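Side-chain contacts in 4-hydroxyphenylpyruvate dioxygenase (PDB 5HMQ), which catalyses the dehydration of 3-dehydroshikimate to protocatechuate, using a divalent metal ion held in its N-terminal TIM-barrel domain: residues Tyr135-Leu138 with His143-Thr146; Asp167-Leu172 with Met202-Trp207; Leu61-Arg66 with Phe191-Asp196; Ala137-Arg142 with Thr171-Gly176. All coordinates share one frame; numbering follows the deposited sequence.

Interaction 1: residues Tyr135-Leu138 with His143-Thr146; sequences YEAL and HVNT. With MG (magnesium ion), chain K.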
# COMPACT_ATOMS: atom_id res chain seq x y z
N TYR C 135 -12.36 22.84 -22.79
CA TYR C 135 -13.43 21.87 -22.96
C TYR C 135 -12.84 20.48 -23.15
O TYR C 135 -12.05 20.26 -24.08
CB TYR C 135 -14.31 22.26 -24.15
CG TYR C 135 -15.59 21.47 -24.30
CD1 TYR C 135 -16.37 21.15 -23.19
CD2 TYR C 135 -16.04 21.07 -25.55
CE1 TYR C 135 -17.55 20.44 -23.33
CE2 TYR C 135 -17.22 20.36 -25.69
CZ TYR C 135 -17.97 20.05 -24.58
OH TYR C 135 -19.14 19.34 -24.73
N GLU C 136 -13.21 19.55 -22.27
CA GLU C 136 -12.71 18.18 -22.29
C GLU C 136 -13.87 17.22 -22.51
O GLU C 136 -14.91 17.34 -21.87
CB GLU C 136 -12.00 17.83 -20.98
CG GLU C 136 -11.55 16.38 -20.89
CD GLU C 136 -11.27 15.94 -19.46
OE1 GLU C 136 -10.16 15.44 -19.19
OE2 GLU C 136 -12.17 16.10 -18.61
N ALA C 137 -13.68 16.26 -23.42
CA ALA C 137 -14.66 15.21 -23.65
C ALA C 137 -14.40 14.05 -22.69
O ALA C 137 -13.29 13.49 -22.67
CB ALA C 137 -14.60 14.71 -25.09
N LEU C 138 -15.40 13.70 -21.90
CA LEU C 138 -15.37 12.45 -21.16
C LEU C 138 -15.72 11.31 -22.10
O LEU C 138 -16.61 11.43 -22.94
CB LEU C 138 -16.34 12.49 -19.98
CG LEU C 138 -16.10 13.60 -18.96
CD1 LEU C 138 -17.18 13.58 -17.89
CD2 LEU C 138 -14.72 13.48 -18.34
N HIS C 143 -23.38 13.30 -25.30
CA HIS C 143 -23.35 13.72 -26.69
C HIS C 143 -21.95 13.98 -27.22
O HIS C 143 -21.73 13.87 -28.43
CB HIS C 143 -24.19 14.99 -26.89
CG HIS C 143 -25.63 14.84 -26.49
ND1 HIS C 143 -26.49 13.99 -27.14
CD2 HIS C 143 -26.35 15.43 -25.51
CE1 HIS C 143 -27.69 14.06 -26.58
NE2 HIS C 143 -27.63 14.93 -25.59
N VAL C 144 -21.00 14.33 -26.36
CA VAL C 144 -19.63 14.64 -26.76
C VAL C 144 -18.70 13.72 -25.99
O VAL C 144 -18.58 13.83 -24.76
CB VAL C 144 -19.28 16.11 -26.50
CG1 VAL C 144 -17.83 16.39 -26.88
CG2 VAL C 144 -20.22 17.02 -27.27
N ASN C 145 -18.03 12.80 -26.70
CA ASN C 145 -17.14 11.87 -26.03
C ASN C 145 -15.82 11.65 -26.76
O ASN C 145 -15.09 10.71 -26.43
CB ASN C 145 -17.85 10.52 -25.81
CG ASN C 145 -17.99 9.72 -27.10
OD1 ASN C 145 -18.25 10.28 -28.17
ND2 ASN C 145 -17.83 8.41 -27.00
N THR C 146 -15.49 12.49 -27.74
CA THR C 146 -14.22 12.39 -28.46
C THR C 146 -13.63 13.78 -28.60
O THR C 146 -14.34 14.79 -28.53
CB THR C 146 -14.38 11.76 -29.85
OG1 THR C 146 -15.25 12.58 -30.64
CG2 THR C 146 -14.96 10.36 -29.75
MG MG K . -9.20 14.50 -17.63
O HOH W 1 -10.00 15.95 -16.46
O HOH W 2 -10.73 13.37 -17.10

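Interaction 2: residues Asp167-Leu172 with Met202-Trp207; sequences DSFHTL and MDVLEW. With MG (magnesium ion), chain K.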
# COMPACT_ATOMS: atom_id res chain seq x y z
N ASP C 167 -7.09 14.67 -23.05
CA ASP C 167 -6.86 13.70 -21.99
C ASP C 167 -6.56 12.36 -22.65
O ASP C 167 -7.42 11.79 -23.32
CB ASP C 167 -8.08 13.61 -21.07
CG ASP C 167 -7.89 12.64 -19.91
OD1 ASP C 167 -7.43 11.50 -20.12
OD2 ASP C 167 -8.20 13.04 -18.76
N SER C 168 -5.33 11.86 -22.44
CA SER C 168 -4.89 10.68 -23.16
C SER C 168 -5.76 9.46 -22.86
O SER C 168 -5.98 8.63 -23.74
CB SER C 168 -3.43 10.37 -22.84
OG SER C 168 -3.25 10.08 -21.47
N PHE C 169 -6.28 9.34 -21.64
CA PHE C 169 -7.11 8.18 -21.33
C PHE C 169 -8.43 8.24 -22.08
O PHE C 169 -8.86 7.25 -22.67
CB PHE C 169 -7.36 8.06 -19.82
CG PHE C 169 -8.20 6.86 -19.47
CD1 PHE C 169 -9.58 6.92 -19.52
CD2 PHE C 169 -7.59 5.67 -19.11
CE1 PHE C 169 -10.34 5.81 -19.23
CE2 PHE C 169 -8.36 4.56 -18.80
CZ PHE C 169 -9.73 4.63 -18.86
N HIS C 170 -9.11 9.39 -22.04
CA HIS C 170 -10.42 9.50 -22.68
C HIS C 170 -10.34 9.22 -24.17
O HIS C 170 -11.30 8.71 -24.76
CB HIS C 170 -11.02 10.88 -22.42
CG HIS C 170 -11.44 11.10 -21.00
ND1 HIS C 170 -12.33 10.28 -20.34
CD2 HIS C 170 -11.10 12.06 -20.11
CE1 HIS C 170 -12.52 10.72 -19.11
NE2 HIS C 170 -11.78 11.80 -18.94
N THR C 171 -9.21 9.55 -24.80
CA THR C 171 -9.05 9.29 -26.22
C THR C 171 -8.66 7.84 -26.48
O THR C 171 -9.27 7.16 -27.32
CB THR C 171 -8.02 10.24 -26.82
OG1 THR C 171 -8.51 11.59 -26.74
CG2 THR C 171 -7.74 9.89 -28.28
N LEU C 172 -7.64 7.34 -25.78
CA LEU C 172 -7.11 6.01 -26.07
C LEU C 172 -7.96 4.88 -25.50
O LEU C 172 -7.89 3.76 -26.01
CB LEU C 172 -5.67 5.90 -25.57
CG LEU C 172 -4.66 6.83 -26.24
CD1 LEU C 172 -3.25 6.54 -25.76
CD2 LEU C 172 -4.75 6.71 -27.75
N MSE C 202 -13.55 -3.26 -20.18
CA MSE C 202 -14.24 -2.80 -18.99
C MSE C 202 -15.07 -1.56 -19.30
O MSE C 202 -14.76 -0.82 -20.23
CB MSE C 202 -13.22 -2.51 -17.90
CG MSE C 202 -13.79 -2.19 -16.53
SE MSE C 202 -12.33 -1.86 -15.30
CE MSE C 202 -13.33 -1.66 -13.66
N ASP C 203 -16.14 -1.35 -18.52
CA ASP C 203 -16.87 -0.10 -18.60
C ASP C 203 -15.90 1.06 -18.43
O ASP C 203 -15.17 1.12 -17.44
CB ASP C 203 -17.95 -0.07 -17.51
CG ASP C 203 -18.74 1.23 -17.50
OD1 ASP C 203 -19.53 1.44 -18.44
OD2 ASP C 203 -18.57 2.02 -16.55
N VAL C 204 -15.90 1.97 -19.40
CA VAL C 204 -14.85 2.98 -19.47
C VAL C 204 -14.89 3.90 -18.25
O VAL C 204 -13.85 4.39 -17.80
CB VAL C 204 -14.95 3.77 -20.79
CG1 VAL C 204 -13.78 4.71 -20.93
CG2 VAL C 204 -14.98 2.80 -21.96
N LEU C 205 -16.08 4.12 -17.68
CA LEU C 205 -16.18 4.95 -16.48
C LEU C 205 -15.47 4.30 -15.30
O LEU C 205 -14.71 4.96 -14.59
CB LEU C 205 -17.65 5.21 -16.15
CG LEU C 205 -17.91 5.92 -14.82
CD1 LEU C 205 -17.91 7.42 -14.96
CD2 LEU C 205 -19.23 5.45 -14.24
N GLU C 206 -15.70 3.01 -15.08
CA GLU C 206 -15.01 2.30 -14.02
C GLU C 206 -13.54 2.08 -14.36
O GLU C 206 -12.68 2.11 -13.47
CB GLU C 206 -15.69 0.96 -13.74
CG GLU C 206 -17.20 1.05 -13.54
CD GLU C 206 -17.59 1.60 -12.18
OE1 GLU C 206 -16.74 1.59 -11.26
OE2 GLU C 206 -18.75 2.03 -12.02
N TRP C 207 -13.24 1.87 -15.65
CA TRP C 207 -11.86 1.78 -16.11
C TRP C 207 -11.08 3.05 -15.78
O TRP C 207 -9.94 2.98 -15.31
CB TRP C 207 -11.86 1.51 -17.62
CG TRP C 207 -10.53 1.25 -18.26
CD1 TRP C 207 -9.33 1.10 -17.64
CD2 TRP C 207 -10.29 1.08 -19.66
NE1 TRP C 207 -8.35 0.86 -18.58
CE2 TRP C 207 -8.91 0.84 -19.82
CE3 TRP C 207 -11.11 1.11 -20.80
CZ2 TRP C 207 -8.33 0.63 -21.08
CZ3 TRP C 207 -10.53 0.91 -22.04
CH2 TRP C 207 -9.16 0.67 -22.17
MG MG K . -9.20 14.50 -17.63
O HOH W 2 -10.73 13.37 -17.10
O HOH W 1 -10.00 15.95 -16.46

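Interaction 3: residues Leu61-Arg66 with Phe191-Asp196; sequences LFQPFR and FVQMAD. With MG (magnesium ion), chain K.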
# COMPACT_ATOMS: atom_id res chain seq x y z
N LEU C 61 -4.47 25.11 -13.56
CA LEU C 61 -5.82 24.73 -13.94
C LEU C 61 -6.67 24.52 -12.70
O LEU C 61 -6.18 24.02 -11.68
CB LEU C 61 -5.82 23.44 -14.79
CG LEU C 61 -7.17 22.83 -15.14
CD1 LEU C 61 -7.95 23.72 -16.09
CD2 LEU C 61 -7.00 21.44 -15.71
N PHE C 62 -7.94 24.91 -12.79
CA PHE C 62 -8.95 24.58 -11.80
C PHE C 62 -9.96 23.64 -12.44
O PHE C 62 -10.41 23.89 -13.57
CB PHE C 62 -9.64 25.84 -11.28
CG PHE C 62 -10.79 25.56 -10.34
CD1 PHE C 62 -10.56 25.22 -9.02
CD2 PHE C 62 -12.10 25.64 -10.79
CE1 PHE C 62 -11.61 24.96 -8.16
CE2 PHE C 62 -13.15 25.38 -9.94
CZ PHE C 62 -12.91 25.04 -8.62
N GLN C 63 -10.32 22.58 -11.73
CA GLN C 63 -11.18 21.54 -12.30
C GLN C 63 -11.85 20.71 -11.21
O GLN C 63 -11.34 20.64 -10.09
CB GLN C 63 -10.37 20.64 -13.24
CG GLN C 63 -9.27 19.84 -12.56
CD GLN C 63 -9.41 18.34 -12.76
OE1 GLN C 63 -10.52 17.81 -12.72
NE2 GLN C 63 -8.29 17.67 -12.97
N PRO C 64 -13.00 20.09 -11.52
CA PRO C 64 -13.72 20.16 -12.80
C PRO C 64 -15.00 20.98 -12.74
O PRO C 64 -15.47 21.33 -11.65
CB PRO C 64 -14.04 18.69 -13.07
CG PRO C 64 -14.33 18.14 -11.69
CD PRO C 64 -13.50 18.97 -10.70
N PHE C 65 -15.55 21.29 -13.91
CA PHE C 65 -16.84 21.96 -14.04
C PHE C 65 -17.73 21.07 -14.91
O PHE C 65 -17.49 20.94 -16.11
CB PHE C 65 -16.69 23.36 -14.63
CG PHE C 65 -17.93 24.20 -14.54
CD1 PHE C 65 -18.94 24.07 -15.47
CD2 PHE C 65 -18.10 25.10 -13.50
CE1 PHE C 65 -20.09 24.84 -15.39
CE2 PHE C 65 -19.24 25.87 -13.40
CZ PHE C 65 -20.24 25.74 -14.35
N ARG C 66 -18.74 20.46 -14.30
CA ARG C 66 -19.49 19.39 -14.93
C ARG C 66 -20.81 19.90 -15.50
O ARG C 66 -21.37 20.88 -15.03
CB ARG C 66 -19.78 18.27 -13.92
CG ARG C 66 -18.54 17.69 -13.25
CD ARG C 66 -18.91 16.71 -12.15
NE ARG C 66 -17.74 16.24 -11.42
CZ ARG C 66 -16.97 15.22 -11.79
NH1 ARG C 66 -17.26 14.54 -12.90
NH2 ARG C 66 -15.92 14.88 -11.06
N PHE C 191 -4.74 22.69 -22.75
CA PHE C 191 -4.23 21.87 -21.67
C PHE C 191 -4.17 20.42 -22.12
O PHE C 191 -5.01 19.97 -22.91
CB PHE C 191 -5.11 22.00 -20.42
CG PHE C 191 -4.36 21.82 -19.13
CD1 PHE C 191 -3.69 22.89 -18.55
CD2 PHE C 191 -4.32 20.59 -18.50
CE1 PHE C 191 -3.01 22.74 -17.37
CE2 PHE C 191 -3.63 20.43 -17.31
CZ PHE C 191 -2.97 21.51 -16.74
N VAL C 192 -3.17 19.70 -21.62
CA VAL C 192 -2.97 18.29 -21.95
C VAL C 192 -2.80 17.51 -20.66
O VAL C 192 -1.91 17.82 -19.86
CB VAL C 192 -1.75 18.08 -22.87
CG1 VAL C 192 -1.48 16.60 -23.06
CG2 VAL C 192 -1.97 18.77 -24.21
N GLN C 193 -3.65 16.51 -20.46
CA GLN C 193 -3.57 15.61 -19.32
C GLN C 193 -3.10 14.24 -19.81
O GLN C 193 -3.76 13.63 -20.65
CB GLN C 193 -4.91 15.48 -18.61
CG GLN C 193 -5.46 16.76 -18.02
CD GLN C 193 -6.83 16.56 -17.40
OE1 GLN C 193 -7.63 15.77 -17.91
NE2 GLN C 193 -7.10 17.26 -16.31
N MSE C 194 -1.98 13.77 -19.28
CA MSE C 194 -1.52 12.43 -19.59
C MSE C 194 -1.98 11.45 -18.52
O MSE C 194 -1.83 11.72 -17.33
CB MSE C 194 0.01 12.39 -19.72
CG MSE C 194 0.58 13.36 -20.74
SE MSE C 194 -0.14 13.16 -22.54
CE MSE C 194 0.43 11.33 -22.92
N ALA C 195 -2.54 10.32 -18.94
CA ALA C 195 -2.95 9.27 -18.02
C ALA C 195 -2.82 7.94 -18.73
O ALA C 195 -3.47 7.72 -19.76
CB ALA C 195 -4.39 9.49 -17.53
N ASP C 196 -2.04 7.03 -18.16
CA ASP C 196 -1.86 5.70 -18.71
C ASP C 196 -2.79 4.72 -18.00
O ASP C 196 -3.37 5.03 -16.96
CB ASP C 196 -0.40 5.26 -18.59
CG ASP C 196 -0.01 4.22 -19.61
OD1 ASP C 196 -0.90 3.75 -20.35
OD2 ASP C 196 1.19 3.87 -19.69
MG MG K . -9.20 14.50 -17.63
O HOH W 1 -10.00 15.95 -16.46
O HOH W 2 -10.73 13.37 -17.10

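Interaction 4: residues Ala137-Arg142 with Thr171-Gly176; sequences ALAWGR and TLSLKG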
# COMPACT_ATOMS: atom_id res chain seq x y z
N ALA C 137 -13.68 16.26 -23.42
CA ALA C 137 -14.66 15.21 -23.65
C ALA C 137 -14.40 14.05 -22.69
O ALA C 137 -13.29 13.49 -22.67
CB ALA C 137 -14.60 14.71 -25.09
N LEU C 138 -15.40 13.70 -21.90
CA LEU C 138 -15.37 12.45 -21.16
C LEU C 138 -15.72 11.31 -22.10
O LEU C 138 -16.61 11.43 -22.94
CB LEU C 138 -16.34 12.49 -19.98
CG LEU C 138 -16.10 13.60 -18.96
CD1 LEU C 138 -17.18 13.58 -17.89
CD2 LEU C 138 -14.72 13.48 -18.34
N ALA C 139 -15.00 10.19 -21.97
CA ALA C 139 -15.25 9.04 -22.83
C ALA C 139 -16.67 8.52 -22.72
O ALA C 139 -17.14 7.81 -23.62
CB ALA C 139 -14.26 7.92 -22.52
N TRP C 140 -17.38 8.85 -21.64
CA TRP C 140 -18.77 8.45 -21.44
C TRP C 140 -19.73 9.63 -21.55
O TRP C 140 -20.83 9.58 -21.00
CB TRP C 140 -18.94 7.75 -20.09
CG TRP C 140 -18.40 8.55 -18.95
CD1 TRP C 140 -19.08 9.44 -18.17
CD2 TRP C 140 -17.05 8.54 -18.45
NE1 TRP C 140 -18.25 9.98 -17.22
CE2 TRP C 140 -17.00 9.45 -17.37
CE3 TRP C 140 -15.89 7.85 -18.81
CZ2 TRP C 140 -15.83 9.68 -16.65
CZ3 TRP C 140 -14.73 8.08 -18.10
CH2 TRP C 140 -14.71 8.99 -17.03
N GLY C 141 -19.33 10.70 -22.24
CA GLY C 141 -20.22 11.83 -22.43
C GLY C 141 -21.47 11.45 -23.19
O GLY C 141 -21.46 10.60 -24.08
N ARG C 142 -22.58 12.10 -22.82
CA ARG C 142 -23.87 11.78 -23.44
C ARG C 142 -23.89 12.13 -24.92
O ARG C 142 -24.38 11.34 -25.74
CB ARG C 142 -24.99 12.50 -22.70
CG ARG C 142 -26.35 12.23 -23.31
CD ARG C 142 -26.87 10.86 -22.97
NE ARG C 142 -28.25 10.71 -23.43
CZ ARG C 142 -28.59 10.52 -24.70
NH1 ARG C 142 -27.66 10.45 -25.64
NH2 ARG C 142 -29.87 10.39 -25.04
N THR C 171 -9.21 9.55 -24.80
CA THR C 171 -9.05 9.29 -26.22
C THR C 171 -8.66 7.84 -26.48
O THR C 171 -9.27 7.16 -27.32
CB THR C 171 -8.02 10.24 -26.82
OG1 THR C 171 -8.51 11.59 -26.74
CG2 THR C 171 -7.74 9.89 -28.28
N LEU C 172 -7.64 7.34 -25.78
CA LEU C 172 -7.11 6.01 -26.07
C LEU C 172 -7.96 4.88 -25.50
O LEU C 172 -7.89 3.76 -26.01
CB LEU C 172 -5.67 5.90 -25.57
CG LEU C 172 -4.66 6.83 -26.24
CD1 LEU C 172 -3.25 6.54 -25.76
CD2 LEU C 172 -4.75 6.71 -27.75
N SER C 173 -8.77 5.14 -24.46
CA SER C 173 -9.64 4.09 -23.94
C SER C 173 -10.72 3.71 -24.94
O SER C 173 -11.19 2.57 -24.93
CB SER C 173 -10.28 4.54 -22.62
OG SER C 173 -11.13 5.65 -22.82
N LEU C 174 -11.13 4.65 -25.78
CA LEU C 174 -12.06 4.38 -26.87
C LEU C 174 -11.35 3.98 -28.15
O LEU C 174 -11.98 3.92 -29.21
CB LEU C 174 -12.93 5.61 -27.12
CG LEU C 174 -13.72 6.13 -25.92
CD1 LEU C 174 -14.23 7.53 -26.20
CD2 LEU C 174 -14.88 5.21 -25.62
N LYS C 175 -10.04 3.70 -28.08
CA LYS C 175 -9.22 3.39 -29.25
C LYS C 175 -9.27 4.51 -30.29
O LYS C 175 -9.22 4.26 -31.50
CB LYS C 175 -9.63 2.06 -29.89
CG LYS C 175 -9.36 0.84 -29.00
CD LYS C 175 -9.87 -0.43 -29.65
CE LYS C 175 -9.62 -1.64 -28.76
NZ LYS C 175 -8.16 -1.93 -28.59
N GLY C 176 -9.38 5.75 -29.83
CA GLY C 176 -9.41 6.87 -30.75
C GLY C 176 -8.07 7.08 -31.43
O GLY C 176 -7.01 6.76 -30.89

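Interaction 1: residues Tyr135-Leu138 with His143-Thr146
V144 starts the contact by pushing its two methyls towards the end of the Y135 side chain, the two side chains coming from opposite directions. CG2 of V144 lies 3.6 Å from the phenol oxygen OH of Y135, and CG1 approaches the ring obliquely, 4.2 Å from Y135 CE2. With CG1 of V144 anti to the backbone N (chi1 178°), the same methyl also comes within 4.1 Å of A137 CB, so one branch bridges the aromatic and the small residue two places on. The hydroxyl of Y135 has its own polar partner, E69, to which it is hydrogen-bonded. N145 is next, and here the backbone does the work: its CA sends a C-H towards the carbonyl of L138, with N145 CA 3.2 Å from L138 O and an angle of 134° at the hydrogen. At T146 the contact closes over A137, whose CB sits 3.5 Å from T146 O. T146 is the N-cap of helix 147-157; its side chain caps a backbone N there, and OG1 is also hydrogen-bonded to Q149. V150 of that helix touches Y135, A137 and V144 alike, so the loop and the helix after it cover the same apolar patch. E136 points away from the loop; its OE1 binds the magnesium ion at 2.1 Å, while OE2 stays 3.5 Å from the same magnesium. The carboxylate therefore binds through one oxygen, and the end of this barrel strand is two-sided: weak, mostly apolar contacts pack against the returning loop, and the strong ionic ligand faces the catalytic metal.

Interaction 2: residues Asp167-Leu172 with Met202-Trp207
The aromatic pair F169 and W207 carries this contact. The phenyl edge of F169 is directed at one face of the indole in a T-shaped (edge-to-face) stack, with planes 79° apart and the centroid of the five-membered ring 4.8 Å from that of F169. CZ leads, reaching to 3.5 Å from W207 CG, and lies nearer the rim of the indole than its middle. Both residues hold CG anti to the backbone N (chi1 -179° in F169, -174° in W207), and the far end of the F169 ring is what reaches the indole. Apolar packing of a methyl on the ring adds a second touch: CG1 of V204 is 4.0 Å from F169 CE1, and the valine and the phenyl run past one another, pointing contrary ways. Polar bonds do not cross the interface but set up both helix starts. D167 is the N-cap of helix 168-172, its OD1 accepting weak bonds from the backbone N of F169 and of H170, and D203 does the same for helix 204-211 with a weak bond from E206 N. The other oxygen of D167, OD2, binds the magnesium ion at 2.1 Å, so one carboxylate serves both cap and metal. H170 NE2, 2.6 Å from the oxygen of water 2 in the plane of the imidazole, holds a metal-bound water. In the barrel, the short helix 168-172 directly follows strand 162-167 and S168 bonds to A195 beyond strand 189-194; helix 204-211 closes over it, with S208 also touching F169, while E206 forms a salt bridge to R597 of the second subunit.

Interaction 3: residues Leu61-Arg66 with Phe191-Asp196
L61 lays its CD2 methyl over one face of the F191 ring, a CH-pi contact with the methyl 4.0 Å from the ring centroid and 17° off the normal. The CB of L61 touches the same ring near its CE1 and CZ atoms, and the leucine thus meets the phenyl with two parts of its chain. Next to this apolar pair, Q63 and Q193 approach from opposite directions. Their amide planes are 46° apart, and the amide nitrogens Q63 NE2 and Q193 NE2 come to 3.6 Å without a bond between them. What brings two donors together is E32, whose OE1 takes a hydrogen bond from each. All this happens in the interior of the TIM barrel: strands 58-66 and 189-194 are the third and seventh of eight parallel strands and are not neighbours in the sheet, their segment axes being 10.7 Å apart at the closest point and inclined at 64°. Side chains therefore reach across the barrel where backbones cannot pair. One layer further, Q193 uses its other amide atom as a metal ligand, with OE1 2.0 Å from the magnesium, and its NE2 gives a weak bond to water 1, itself bound to the metal. The Q193 chain runs extended beyond CG, which brings OE1 to the magnesium. Q63 NE2 has a further partner in E241, another metal ligand, through its OE2. E136, D167 and E241 complete the protein shell of the ion, while E32, on strand 30-34, also lies against L61 and F191.

Interaction 4: residues Ala137-Arg142 with Thr171-Gly176
A139 and L174 make a small apolar touch between two loops at the C-terminal ends of the TIM-barrel strands, one following strand 132-136 and the other following helix 168-172. CD1 of L174 comes to 3.7 Å from A139 CB, and CG of the same leucine lies almost as close, so the methyl of the alanine rests against the fork of the leucine. The second branch, CD2, reaches the alanine carbonyl, 4.0 Å from A139 O. With CG of L174 anti to its own carbonyl carbon (chi1 -56°), both branches are carried towards the alanine. S173, the residue before L174, adds a second touch: its OG stands 3.9 Å from A139 CB, a van der Waals contact with an apolar methyl; the hydroxyl has its polar partner in F169 O, one helical turn back. Each partner is presented by a tight turn. A139 is held in a type I beta turn from L138 to G141, with G141 N bonded to L138 O at 2.9 Å, while L174 lies in another from L172 to K175. The second turn belongs to a Schellman motif that ends the helix: G176 N bonds to T171 O and K175 N to L172 O, and K175, the C-prime residue, takes positive phi (57°). Around this point the packing continues on several sides. V204 of helix 204-211 touches both A139 and S173, H170 of helix 168-172 lies against L138, A139 and the W140 ring, and N145, just ahead of helix 147-157, lies against L174.

How the interactions relate
From the N terminus, interaction 3 opens first, on strand 58-66, and closes the longest loop at strand 189-194. Interactions 1 and 4 nest inside that loop. Both start from the end of strand 132-136 and share A137 and L138; interaction 1 closes at once, before helix 147-157, whereas interaction 4 runs on to the end of helix 168-172. There it overlaps interaction 2, which shares T171 and L172, begins within the loop of interaction 3 and ends beyond it on helix 204-211, so these two cross. Interactions 1, 2 and 3 each supply a magnesium ligand, and interaction 4 joins the surrounding loops of the same barrel.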